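Local coordinates for AB hydrolase-1 domain-containing protein (Parabacteroides distasonis, PDB 4Q34) that is not yet assigned a specific reaction but is a putative esterase of the alpha/beta hydrolase family, at residues 112-115 with 119-122; 122-125 with 131-134; 249-254 with 258-263; 264-269 with 285-290; 295-298 with 302-305. One frame throughout, in Å; residues are numbered along the deposited sequence. Where two conformers were deposited one is given.

Contact 1: residues 112-115 with 119-122; sequences WFNR and GIWP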
# COMPACT_ATOMS: atom_id res chain seq x y z
N TRP A 112 22.64 0.78 -1.38
CA TRP A 112 21.63 1.80 -1.20
C TRP A 112 21.91 2.82 -0.10
O TRP A 112 21.63 3.99 -0.26
CB TRP A 112 20.22 1.21 -0.99
CG TRP A 112 19.64 0.52 -2.18
CD1 TRP A 112 19.47 -0.83 -2.35
CD2 TRP A 112 19.10 1.14 -3.35
NE1 TRP A 112 18.88 -1.10 -3.57
CE2 TRP A 112 18.65 0.09 -4.21
CE3 TRP A 112 18.97 2.46 -3.77
CZ2 TRP A 112 18.04 0.34 -5.45
CZ3 TRP A 112 18.36 2.72 -5.01
CH2 TRP A 112 17.92 1.67 -5.84
N PHE A 113 22.47 2.38 1.01
CA PHE A 113 22.87 3.29 2.12
C PHE A 113 23.77 4.39 1.57
O PHE A 113 23.57 5.56 1.82
CB PHE A 113 23.56 2.44 3.17
CG PHE A 113 24.04 3.18 4.39
CD1 PHE A 113 25.28 3.78 4.41
CD2 PHE A 113 23.28 3.18 5.56
CE1 PHE A 113 25.75 4.41 5.57
CE2 PHE A 113 23.75 3.79 6.71
CZ PHE A 113 24.98 4.40 6.71
N ASN A 114 24.77 3.99 0.80
CA ASN A 114 25.66 4.96 0.15
C ASN A 114 24.98 5.81 -0.91
O ASN A 114 25.14 7.01 -0.93
CB ASN A 114 26.82 4.22 -0.51
CG ASN A 114 27.79 3.64 0.48
OD1 ASN A 114 27.45 3.38 1.62
ND2 ASN A 114 29.01 3.43 0.03
N ARG A 115 24.20 5.16 -1.78
CA ARG A 115 23.50 5.83 -2.87
C ARG A 115 22.56 6.93 -2.35
O ARG A 115 22.37 7.95 -3.01
CB ARG A 115 22.66 4.79 -3.62
CG ARG A 115 21.75 5.34 -4.68
CD ARG A 115 22.54 6.11 -5.73
NE ARG A 115 21.74 6.40 -6.92
CZ ARG A 115 22.26 6.94 -8.03
NH1 ARG A 115 23.56 7.25 -8.08
NH2 ARG A 115 21.50 7.14 -9.09
N GLY A 119 25.63 7.80 4.39
CA GLY A 119 27.03 7.66 4.81
C GLY A 119 27.78 6.78 3.84
O GLY A 119 27.28 6.41 2.79
N ILE A 120 29.01 6.44 4.18
CA ILE A 120 29.73 5.41 3.45
C ILE A 120 29.74 4.20 4.38
O ILE A 120 30.47 4.16 5.39
CB ILE A 120 31.18 5.82 3.11
CG1 ILE A 120 31.21 7.15 2.35
CG2 ILE A 120 31.86 4.71 2.31
CD1 ILE A 120 30.39 7.15 1.08
N TRP A 121 28.94 3.22 4.01
CA TRP A 121 28.69 2.07 4.84
C TRP A 121 30.04 1.49 5.28
O TRP A 121 30.94 1.34 4.45
CB TRP A 121 27.86 1.03 4.08
CG TRP A 121 27.68 -0.20 4.89
CD1 TRP A 121 28.50 -1.29 4.95
CD2 TRP A 121 26.64 -0.44 5.80
NE1 TRP A 121 28.01 -2.20 5.85
CE2 TRP A 121 26.87 -1.69 6.40
CE3 TRP A 121 25.52 0.30 6.19
CZ2 TRP A 121 26.02 -2.23 7.34
CZ3 TRP A 121 24.68 -0.23 7.12
CH2 TRP A 121 24.93 -1.48 7.70
N PRO A 122 30.19 1.16 6.57
CA PRO A 122 29.21 1.14 7.66
C PRO A 122 29.01 2.45 8.43
O PRO A 122 28.19 2.49 9.35
CB PRO A 122 29.77 0.06 8.59
CG PRO A 122 31.26 0.18 8.43
CD PRO A 122 31.52 0.73 7.05

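Contact 2: residues 122-125 with 131-134; sequences PDYF and KRDK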
# COMPACT_ATOMS: atom_id res chain seq x y z
N PRO A 122 30.19 1.16 6.57
CA PRO A 122 29.21 1.14 7.66
C PRO A 122 29.01 2.45 8.43
O PRO A 122 28.19 2.49 9.35
CB PRO A 122 29.77 0.06 8.59
CG PRO A 122 31.26 0.18 8.43
CD PRO A 122 31.52 0.73 7.05
N ASP A 123 29.67 3.53 8.03
CA ASP A 123 29.64 4.75 8.82
C ASP A 123 28.59 5.73 8.31
O ASP A 123 28.33 5.81 7.13
CB ASP A 123 31.00 5.41 8.79
CG ASP A 123 32.08 4.49 9.29
OD1 ASP A 123 31.97 4.06 10.46
OD2 ASP A 123 33.00 4.16 8.51
N TYR A 124 28.00 6.47 9.23
CA TYR A 124 27.07 7.55 8.91
C TYR A 124 27.92 8.79 8.62
O TYR A 124 28.98 8.95 9.23
CB TYR A 124 26.10 7.75 10.10
CG TYR A 124 25.12 6.59 10.29
CD1 TYR A 124 25.54 5.38 10.88
CD2 TYR A 124 23.81 6.70 9.91
CE1 TYR A 124 24.66 4.33 11.06
CE2 TYR A 124 22.93 5.64 10.07
CZ TYR A 124 23.35 4.46 10.65
OH TYR A 124 22.47 3.37 10.82
N PHE A 125 27.47 9.69 7.73
CA PHE A 125 28.15 10.98 7.56
C PHE A 125 28.04 11.81 8.84
O PHE A 125 27.00 11.87 9.49
CB PHE A 125 27.57 11.81 6.39
CG PHE A 125 27.95 11.33 5.03
CD1 PHE A 125 29.28 11.24 4.65
CD2 PHE A 125 26.98 10.99 4.10
CE1 PHE A 125 29.63 10.79 3.38
CE2 PHE A 125 27.32 10.53 2.84
CZ PHE A 125 28.66 10.43 2.48
N LYS A 131 18.61 9.35 11.92
CA LYS A 131 18.80 8.66 13.20
C LYS A 131 19.69 7.44 13.03
O LYS A 131 19.55 6.70 12.06
CB LYS A 131 17.46 8.28 13.84
CG LYS A 131 17.61 8.15 15.36
CD LYS A 131 16.33 7.71 16.05
CE LYS A 131 16.56 7.49 17.55
NZ LYS A 131 15.24 7.33 18.21
N ARG A 132 20.61 7.23 13.96
CA ARG A 132 21.70 6.27 13.76
C ARG A 132 21.47 4.89 14.39
O ARG A 132 22.39 4.09 14.44
CB ARG A 132 23.03 6.86 14.30
CG ARG A 132 23.56 8.07 13.54
CD ARG A 132 24.35 8.96 14.50
NE ARG A 132 25.33 9.82 13.84
CZ ARG A 132 25.04 10.79 12.97
NH1 ARG A 132 23.79 11.01 12.61
NH2 ARG A 132 26.01 11.53 12.45
N ASP A 133 20.28 4.60 14.86
CA ASP A 133 20.01 3.31 15.55
C ASP A 133 19.63 2.20 14.57
O ASP A 133 19.26 2.46 13.42
CB ASP A 133 18.90 3.46 16.59
CG ASP A 133 17.56 3.82 15.94
OD1 ASP A 133 17.48 4.90 15.35
OD2 ASP A 133 16.60 3.02 16.01
N LYS A 134 19.71 0.96 15.04
CA LYS A 134 19.39 -0.20 14.22
C LYS A 134 17.95 -0.30 13.76
O LYS A 134 17.71 -0.75 12.66
CB LYS A 134 19.72 -1.48 14.98
CG LYS A 134 21.18 -1.81 15.03
CD LYS A 134 21.34 -3.32 14.88
CE LYS A 134 22.79 -3.76 15.03
NZ LYS A 134 23.31 -3.45 16.39
O HOH W 1 20.08 4.10 11.35

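Contact 3: residues 249-254 with 258-263; sequences NLPETD and ELYEWT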
# COMPACT_ATOMS: atom_id res chain seq x y z
N ASN A 249 26.23 16.47 1.53
CA ASN A 249 27.19 15.39 1.28
C ASN A 249 27.26 14.98 -0.19
O ASN A 249 27.54 13.85 -0.52
CB ASN A 249 26.94 14.20 2.21
CG ASN A 249 27.02 14.60 3.67
OD1 ASN A 249 26.01 14.63 4.40
ND2 ASN A 249 28.20 15.01 4.07
N LEU A 250 27.14 15.98 -1.06
CA LEU A 250 27.43 15.78 -2.47
C LEU A 250 28.94 15.78 -2.60
O LEU A 250 29.55 16.77 -2.31
CB LEU A 250 26.81 16.93 -3.27
CG LEU A 250 25.27 17.02 -3.19
CD1 LEU A 250 24.81 18.24 -3.98
CD2 LEU A 250 24.58 15.78 -3.69
N PRO A 251 29.54 14.68 -3.07
CA PRO A 251 31.00 14.66 -3.06
C PRO A 251 31.62 15.56 -4.17
O PRO A 251 31.02 15.78 -5.20
CB PRO A 251 31.32 13.18 -3.28
CG PRO A 251 30.12 12.64 -4.00
CD PRO A 251 28.96 13.39 -3.45
N GLU A 252 32.85 16.02 -3.97
CA GLU A 252 33.52 16.92 -4.92
C GLU A 252 34.23 16.15 -6.03
O GLU A 252 34.48 16.69 -7.11
CB GLU A 252 34.53 17.79 -4.20
CG GLU A 252 33.88 18.79 -3.26
CD GLU A 252 34.92 19.54 -2.45
OE1 GLU A 252 35.63 20.39 -3.06
OE2 GLU A 252 35.04 19.27 -1.23
N THR A 253 34.57 14.89 -5.75
CA THR A 253 35.23 14.05 -6.74
C THR A 253 34.40 12.83 -7.00
O THR A 253 33.53 12.48 -6.22
CB THR A 253 36.64 13.59 -6.29
OG1 THR A 253 36.54 12.45 -5.41
CG2 THR A 253 37.36 14.72 -5.61
N ASP A 254 34.74 12.17 -8.10
CA ASP A 254 33.99 11.06 -8.62
C ASP A 254 34.50 9.68 -8.20
O ASP A 254 34.23 8.70 -8.89
CB ASP A 254 33.90 11.19 -10.15
CG ASP A 254 35.21 10.86 -10.86
OD1 ASP A 254 36.28 10.83 -10.21
OD2 ASP A 254 35.15 10.65 -12.09
N GLU A 258 28.15 6.18 -7.15
CA GLU A 258 26.86 6.09 -6.45
C GLU A 258 26.49 7.41 -5.76
O GLU A 258 25.31 7.75 -5.70
CB GLU A 258 26.83 4.96 -5.42
CG GLU A 258 26.95 3.55 -5.99
CD GLU A 258 25.67 2.96 -6.58
OE1 GLU A 258 24.58 3.58 -6.55
OE2 GLU A 258 25.74 1.83 -7.10
N LEU A 259 27.49 8.15 -5.26
CA LEU A 259 27.23 9.45 -4.66
C LEU A 259 27.46 10.62 -5.63
O LEU A 259 26.72 11.62 -5.60
CB LEU A 259 28.05 9.64 -3.40
CG LEU A 259 27.72 8.75 -2.18
CD1 LEU A 259 28.53 7.47 -2.13
CD2 LEU A 259 27.97 9.54 -0.90
N TYR A 260 28.46 10.48 -6.50
CA TYR A 260 28.85 11.61 -7.36
C TYR A 260 27.81 11.91 -8.42
O TYR A 260 27.66 13.04 -8.82
CB TYR A 260 30.25 11.41 -7.98
CG TYR A 260 30.77 12.64 -8.66
CD1 TYR A 260 31.21 13.74 -7.92
CD2 TYR A 260 30.77 12.75 -10.04
CE1 TYR A 260 31.65 14.89 -8.53
CE2 TYR A 260 31.22 13.90 -10.66
CZ TYR A 260 31.66 14.97 -9.89
OH TYR A 260 32.10 16.13 -10.50
N GLU A 261 27.03 10.92 -8.81
CA GLU A 261 25.94 11.17 -9.73
C GLU A 261 25.04 12.27 -9.23
O GLU A 261 24.52 13.02 -10.04
CB GLU A 261 25.13 9.91 -9.97
CG GLU A 261 25.88 8.93 -10.84
CD GLU A 261 25.04 7.78 -11.37
OE1 GLU A 261 23.86 7.63 -10.95
OE2 GLU A 261 25.56 7.05 -12.23
N TRP A 262 24.86 12.38 -7.91
CA TRP A 262 24.01 13.44 -7.35
C TRP A 262 24.67 14.81 -7.51
O TRP A 262 24.03 15.79 -7.80
CB TRP A 262 23.62 13.17 -5.88
CG TRP A 262 22.92 11.87 -5.73
CD1 TRP A 262 23.37 10.76 -5.06
CD2 TRP A 262 21.63 11.53 -6.27
NE1 TRP A 262 22.44 9.75 -5.15
CE2 TRP A 262 21.36 10.20 -5.88
CE3 TRP A 262 20.68 12.22 -7.03
CZ2 TRP A 262 20.20 9.53 -6.27
CZ3 TRP A 262 19.48 11.55 -7.39
CH2 TRP A 262 19.26 10.23 -7.00
N THR A 263 25.98 14.89 -7.31
CA THR A 263 26.68 16.12 -7.64
C THR A 263 26.49 16.57 -9.07
O THR A 263 26.30 17.76 -9.32
CB THR A 263 28.20 15.92 -7.40
OG1 THR A 263 28.36 15.38 -6.08
CG2 THR A 263 28.94 17.20 -7.52

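Contact 4: residues 264-269 with 285-290; sequences RRLRLM and VIHLPE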
# COMPACT_ATOMS: atom_id res chain seq x y z
N ARG A 264 26.63 15.63 -10.00
CA ARG A 264 26.42 15.92 -11.43
C ARG A 264 25.00 16.39 -11.70
O ARG A 264 24.79 17.30 -12.53
CB ARG A 264 26.65 14.69 -12.32
CG ARG A 264 27.92 13.90 -12.05
CD ARG A 264 28.04 12.76 -13.06
NE ARG A 264 28.96 13.13 -14.11
CZ ARG A 264 30.23 12.76 -14.17
NH1 ARG A 264 30.76 11.95 -13.26
NH2 ARG A 264 30.98 13.19 -15.17
N ARG A 265 24.04 15.81 -10.98
CA ARG A 265 22.62 16.16 -11.15
C ARG A 265 22.32 17.58 -10.68
O ARG A 265 21.61 18.32 -11.36
CB ARG A 265 21.72 15.13 -10.48
CG ARG A 265 21.66 13.91 -11.38
CD ARG A 265 21.12 12.71 -10.65
NE ARG A 265 20.92 11.65 -11.62
CZ ARG A 265 20.65 10.41 -11.30
NH1 ARG A 265 20.59 10.02 -10.04
NH2 ARG A 265 20.46 9.54 -12.29
N LEU A 266 22.91 17.99 -9.54
CA LEU A 266 22.76 19.36 -9.08
C LEU A 266 23.24 20.32 -10.16
O LEU A 266 22.51 21.23 -10.54
CB LEU A 266 23.50 19.59 -7.76
CG LEU A 266 23.48 21.02 -7.25
CD1 LEU A 266 22.08 21.57 -7.15
CD2 LEU A 266 24.23 21.17 -5.92
N ARG A 267 24.44 20.06 -10.68
CA ARG A 267 25.06 20.90 -11.71
C ARG A 267 24.15 20.97 -12.94
O ARG A 267 23.91 22.04 -13.49
CB ARG A 267 26.44 20.31 -12.08
CG ARG A 267 27.26 21.09 -13.10
CD ARG A 267 28.42 20.23 -13.65
NE ARG A 267 28.97 19.33 -12.65
CZ ARG A 267 29.71 18.26 -12.93
NH1 ARG A 267 29.99 17.96 -14.18
NH2 ARG A 267 30.17 17.51 -11.95
N LEU A 268 23.65 19.84 -13.34
CA LEU A 268 22.82 19.74 -14.54
C LEU A 268 21.50 20.46 -14.39
O LEU A 268 21.08 21.14 -15.31
CB LEU A 268 22.55 18.30 -14.87
CG LEU A 268 21.70 18.05 -16.10
CD1 LEU A 268 22.28 18.73 -17.32
CD2 LEU A 268 21.55 16.55 -16.29
N MSE A 269 20.87 20.32 -13.23
CA MSE A 269 19.57 20.99 -13.03
C MSE A 269 19.71 22.50 -13.00
O MSE A 269 18.81 23.24 -13.46
CB MSE A 269 18.85 20.49 -11.80
CG MSE A 269 18.56 19.02 -11.75
SE MSE A 269 17.97 18.30 -13.45
CE MSE A 269 16.09 18.71 -13.34
N VAL A 285 16.30 26.15 -8.41
CA VAL A 285 17.03 25.04 -7.88
C VAL A 285 17.66 25.47 -6.57
O VAL A 285 18.36 26.46 -6.54
CB VAL A 285 18.12 24.57 -8.83
CG1 VAL A 285 18.87 23.38 -8.25
CG2 VAL A 285 17.51 24.22 -10.18
N ILE A 286 17.37 24.71 -5.51
CA ILE A 286 17.84 25.02 -4.16
C ILE A 286 18.70 23.89 -3.64
O ILE A 286 18.26 22.74 -3.56
CB ILE A 286 16.64 25.26 -3.25
CG1 ILE A 286 16.01 26.60 -3.63
CG2 ILE A 286 17.08 25.26 -1.79
CD1 ILE A 286 14.65 26.82 -3.08
N HIS A 287 19.94 24.21 -3.27
CA HIS A 287 20.82 23.27 -2.64
C HIS A 287 20.71 23.59 -1.17
O HIS A 287 21.11 24.68 -0.71
CB HIS A 287 22.25 23.46 -3.16
CG HIS A 287 23.23 22.49 -2.60
ND1 HIS A 287 24.56 22.81 -2.44
CD2 HIS A 287 23.09 21.23 -2.11
CE1 HIS A 287 25.20 21.79 -1.90
NE2 HIS A 287 24.34 20.81 -1.70
N LEU A 288 20.17 22.64 -0.42
CA LEU A 288 19.68 22.94 0.91
C LEU A 288 20.74 23.59 1.84
O LEU A 288 20.40 24.50 2.56
CB LEU A 288 19.04 21.69 1.52
CG LEU A 288 17.73 21.18 0.88
CD1 LEU A 288 17.26 19.84 1.46
CD2 LEU A 288 16.69 22.23 1.14
N PRO A 289 22.00 23.15 1.81
CA PRO A 289 22.99 23.78 2.73
C PRO A 289 23.18 25.26 2.48
O PRO A 289 23.46 26.04 3.41
CB PRO A 289 24.28 23.04 2.44
CG PRO A 289 23.84 21.72 1.92
CD PRO A 289 22.53 21.92 1.22
N GLU A 290 23.00 25.66 1.23
CA GLU A 290 23.12 27.05 0.88
C GLU A 290 21.94 27.91 1.35
O GLU A 290 22.04 29.14 1.32
CB GLU A 290 23.38 27.16 -0.63
CG GLU A 290 24.68 26.44 -1.06
CD GLU A 290 24.83 26.40 -2.57
OE1 GLU A 290 24.48 27.41 -3.21
OE2 GLU A 290 25.26 25.38 -3.13

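Contact 5: residues 295-298 with 302-305; sequences GNTH and SDLN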
# COMPACT_ATOMS: atom_id res chain seq x y z
N GLY A 295 23.12 18.59 6.26
CA GLY A 295 23.08 17.18 6.62
C GLY A 295 21.98 16.35 5.94
O GLY A 295 21.78 15.20 6.31
N ASN A 296 21.27 16.94 5.02
CA ASN A 296 20.25 16.17 4.34
C ASN A 296 20.81 15.09 3.44
O ASN A 296 21.86 15.24 2.82
CB ASN A 296 19.26 17.08 3.57
CG ASN A 296 18.35 17.83 4.50
OD1 ASN A 296 18.55 19.03 4.80
ND2 ASN A 296 17.36 17.11 5.02
N THR A 297 20.05 13.99 3.40
CA THR A 297 20.28 12.82 2.60
C THR A 297 19.47 12.98 1.30
O THR A 297 18.93 14.02 0.98
CB THR A 297 19.83 11.54 3.37
OG1 THR A 297 18.38 11.50 3.42
CG2 THR A 297 20.42 11.52 4.78
N HIS A 298 19.46 11.93 0.51
CA HIS A 298 18.64 11.85 -0.69
C HIS A 298 17.16 11.88 -0.38
O HIS A 298 16.43 12.13 -1.28
CB HIS A 298 18.99 10.57 -1.42
CG HIS A 298 18.17 10.28 -2.63
ND1 HIS A 298 18.15 11.11 -3.73
CD2 HIS A 298 17.43 9.20 -2.95
CE1 HIS A 298 17.36 10.58 -4.65
NE2 HIS A 298 16.90 9.42 -4.20
N SER A 302 12.04 12.97 4.70
CA SER A 302 11.93 12.08 5.90
C SER A 302 13.10 12.23 6.86
O SER A 302 13.17 11.54 7.88
CB SER A 302 11.72 10.60 5.49
OG SER A 302 12.75 10.11 4.64
N ASP A 303 14.02 13.11 6.52
CA ASP A 303 15.19 13.38 7.37
C ASP A 303 14.76 14.01 8.72
O ASP A 303 13.63 14.46 8.88
CB ASP A 303 16.15 14.33 6.66
CG ASP A 303 16.98 13.65 5.58
OD1 ASP A 303 17.10 12.39 5.52
OD2 ASP A 303 17.54 14.41 4.76
N LEU A 304 15.70 14.10 9.67
CA LEU A 304 15.41 14.64 11.01
C LEU A 304 14.91 16.05 10.99
O LEU A 304 14.14 16.41 11.89
CB LEU A 304 16.64 14.55 11.92
CG LEU A 304 17.08 13.12 12.24
CD1 LEU A 304 18.43 13.17 12.98
CD2 LEU A 304 16.05 12.38 13.09
N ASN A 305 15.31 16.84 9.99
CA ASN A 305 14.88 18.25 9.88
C ASN A 305 13.76 18.42 8.85
O ASN A 305 13.65 19.47 8.22
CB ASN A 305 16.08 19.15 9.50
CG ASN A 305 16.68 18.78 8.15
OD1 ASN A 305 16.34 17.76 7.55
ND2 ASN A 305 17.54 19.64 7.65

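Contact 1: residues 112-115 with 119-122
F113 and W121 each hold CG anti to the backbone N (chi1 -180° and 176°), which directs the two side chains so that they cross at about a right angle. Through them the last turn of helix 109-115 packs on the start of the small antiparallel hairpin of strands 119-120 and 123-124, both in the long excursion between sheet strands 83-87 and 170-175 of the alpha/beta hydrolase fold. The rings make a T-shaped pair: the six-membered part of the W121 indole turns its edge to the face of F113, with planes 87° apart and centroids separated by 5.1 Å. W121 CE3 leads, standing over the centre of the phenyl ring, 3.7 Å from F113 CD2. Farther round the ring, F113 CE1 lies 3.6 Å from the carbonyl carbon of G119, whose lack of a side chain lets the phenyl come up against the main chain. L137 of helix 134-142 touches both F113 and W121, while L259 of helix 257-277 packs on N114 and I120. The peptide joining W121 to P122 is cis, and the backbone angles of these two residues are those of a type VIa turn, the bend between the two short strands. P122 CB then lies over one face of the indole. On the helix side, N114 CA directs a C-H toward G119 O at a CA-to-O distance of 3.4 Å.

Contact 2: residues 122-125 with 131-134
Y124 and R132 lie side by side and run in opposite directions, the aliphatic part of the arginine passing over one face of the tyrosine ring. R132 CG makes the CH-pi contact, 4.0 Å from the ring centroid and 19° off the ring normal, displaced toward the rim at Y124 CG and CD2. The arginine chain is extended from CG to NE, so it continues past the ring toward the tyrosine backbone, and the guanidinium ends with one face over Y124 CB, its plane only 21° from that of the ring. NH2 of R132 then comes within 3.1 Å of F125 O. R132 was modelled in two conformers, so this placement of its end is only one of two. At the far end of the ring the tyrosine hydroxyl is held by a water. Y124 OH donates to it at 2.6 Å, and the water in turn donates to K131 O at 2.7 Å and to D133 O at 2.8 Å, satisfying two main-chain carbonyls at once. On the face away from R132, F113 meets the ring edge-to-face; L137 of helix 134-142 also touches Y124. Next along the chain, D133 turns its side chain to T136 OG1 and to a backbone N of the following helix. The loop from the hairpin strand 123-124 thus ends as a classic N-cap, with D133 opening helix 134-142.

Contact 3: residues 249-254 with 258-263
L250 and P251 press closely on the first turns of helix 257-277; E252, T253 and D254, all exposed, form the loose side. In the tight part, L250 CD2 reaches W262 CB at 3.5 Å, the side chains crossing at about a right angle, and P251 CG packs 3.7 Å from L259 CB. T263 donates its hydroxyl to the loop: OG1 to P251 O is 2.8 Å, in the carbonyl plane and on a lone pair. With chi1 at -51°, OG1 sits beside its own backbone N and faces the proline. W262 sends its indole inward, where NE1 bonds to R115 O.

Toward solvent the chain curls round Y260. P251 O meets the edge of the ring, 3.4 Å from CD1, and T253 O comes within 3.1 Å of Y260 CD1. D254 gives only its CB, 3.5 Å above one face in a CH-pi contact, its carboxylate leading away; E252 and T253 start their side chains away from the helix. The 249-254 loop leads from strand 242-246 into helix 257-277 of the alpha/beta hydrolase fold. P251 N has no hydrogen to give T263 OG1, so the threonine can act on this proline only as a donor.

Contact 4: residues 264-269 with 285-290
H287 ND1 donates to E290 OE2 at 2.8 Å, nearly straight at 164° and in the plane of the imidazole, which steadies the ring whose face receives L266 from the helix opposite. The carboxylate oxygen is approached on its anti side, from somewhat out of the carboxylate plane. L266 CD2 sits over the ring in a CH-pi contact, 3.8 Å from the centroid and 15° off the normal, and P289 CD covers the opposite face, so the imidazole is clamped between a leucine methyl and a proline. The other methyl of the same leucine, CD1, meets V285 CG1 at 3.8 Å.

Helix 257-277 and strand 283-287 are the second and third elements of a beta-alpha-beta crossover that begins with strand 242-246, one of the repeated units of the alpha/beta hydrolase fold; here their short segments approach to 9.5 Å between axes. V285 and H287 alternate along the strand with I286, which points away from the helix. L266 also touches Y246 of the neighbouring strand. One turn further, M269, present as selenomethionine, brings its main-chain O within 3.7 Å of V285 CG2, while its side chain bends off toward I244 and V204.

Contact 5: residues 295-298 with 302-305
N296 and N305 face each other through a reciprocal pair of amide hydrogen bonds. N296 ND2 donates to N305 OD1 at 2.8 Å, in the carbonyl plane and on a lone pair, and N305 ND2 returns a nearly straight bond (173°) to N296 OD1 at 3.1 Å. The two side chains come from opposite directions with their amide planes 24° apart, so the pair is somewhat twisted, N305 ND2 meeting N296 OD1 from out of its carbonyl plane. N305 stands at the N-cap position of helix 306-319, yet its side chain makes no capping bond and is turned to N296 instead.

The second group of bonds is to the carboxylate of D303. OD2 is gripped twice: N296 ND2 reaches its anti lone pair at 2.7 Å, using the other hydrogen of that amide, and T297 N comes in on the syn side at 2.9 Å. OD1 takes the T297 hydroxyl on its syn lone pair, with OG1 only 2.6 Å away. These bonds tie residues 295-298 to 302-305 within the long loop that follows sheet strand 283-287, the place where alpha/beta hydrolases carry their catalytic histidine. The next residue, H298, bonds through ND1 to E199 and touches S176, consistent with a Ser-His-Glu triad.

Two more bonds join side chain to main chain: T297 OG1 accepts from F299 N, forming an ST turn, and S302 O receives R69 NH2.

The five contacts follow one another along the chain. Contacts 1 and 2 share P122 and the hairpin of strands 119-120 and 123-124, their centres 9 Å apart. Contacts 3 and 4 share helix 257-277, with centres 11 Å apart, and L250 of one touches H287 and L266 of the other. The excursion meets this helix where R115 bonds W262 and E261, and where F125 packs on L259. Contact 5 lies in the loop beyond the last sheet strand, about 16 Å from contact 3 between centres; H298 meets W262 there. The helix-side end of the excursion, at R115, thus comes together with W262 and H298 beside the probable active site.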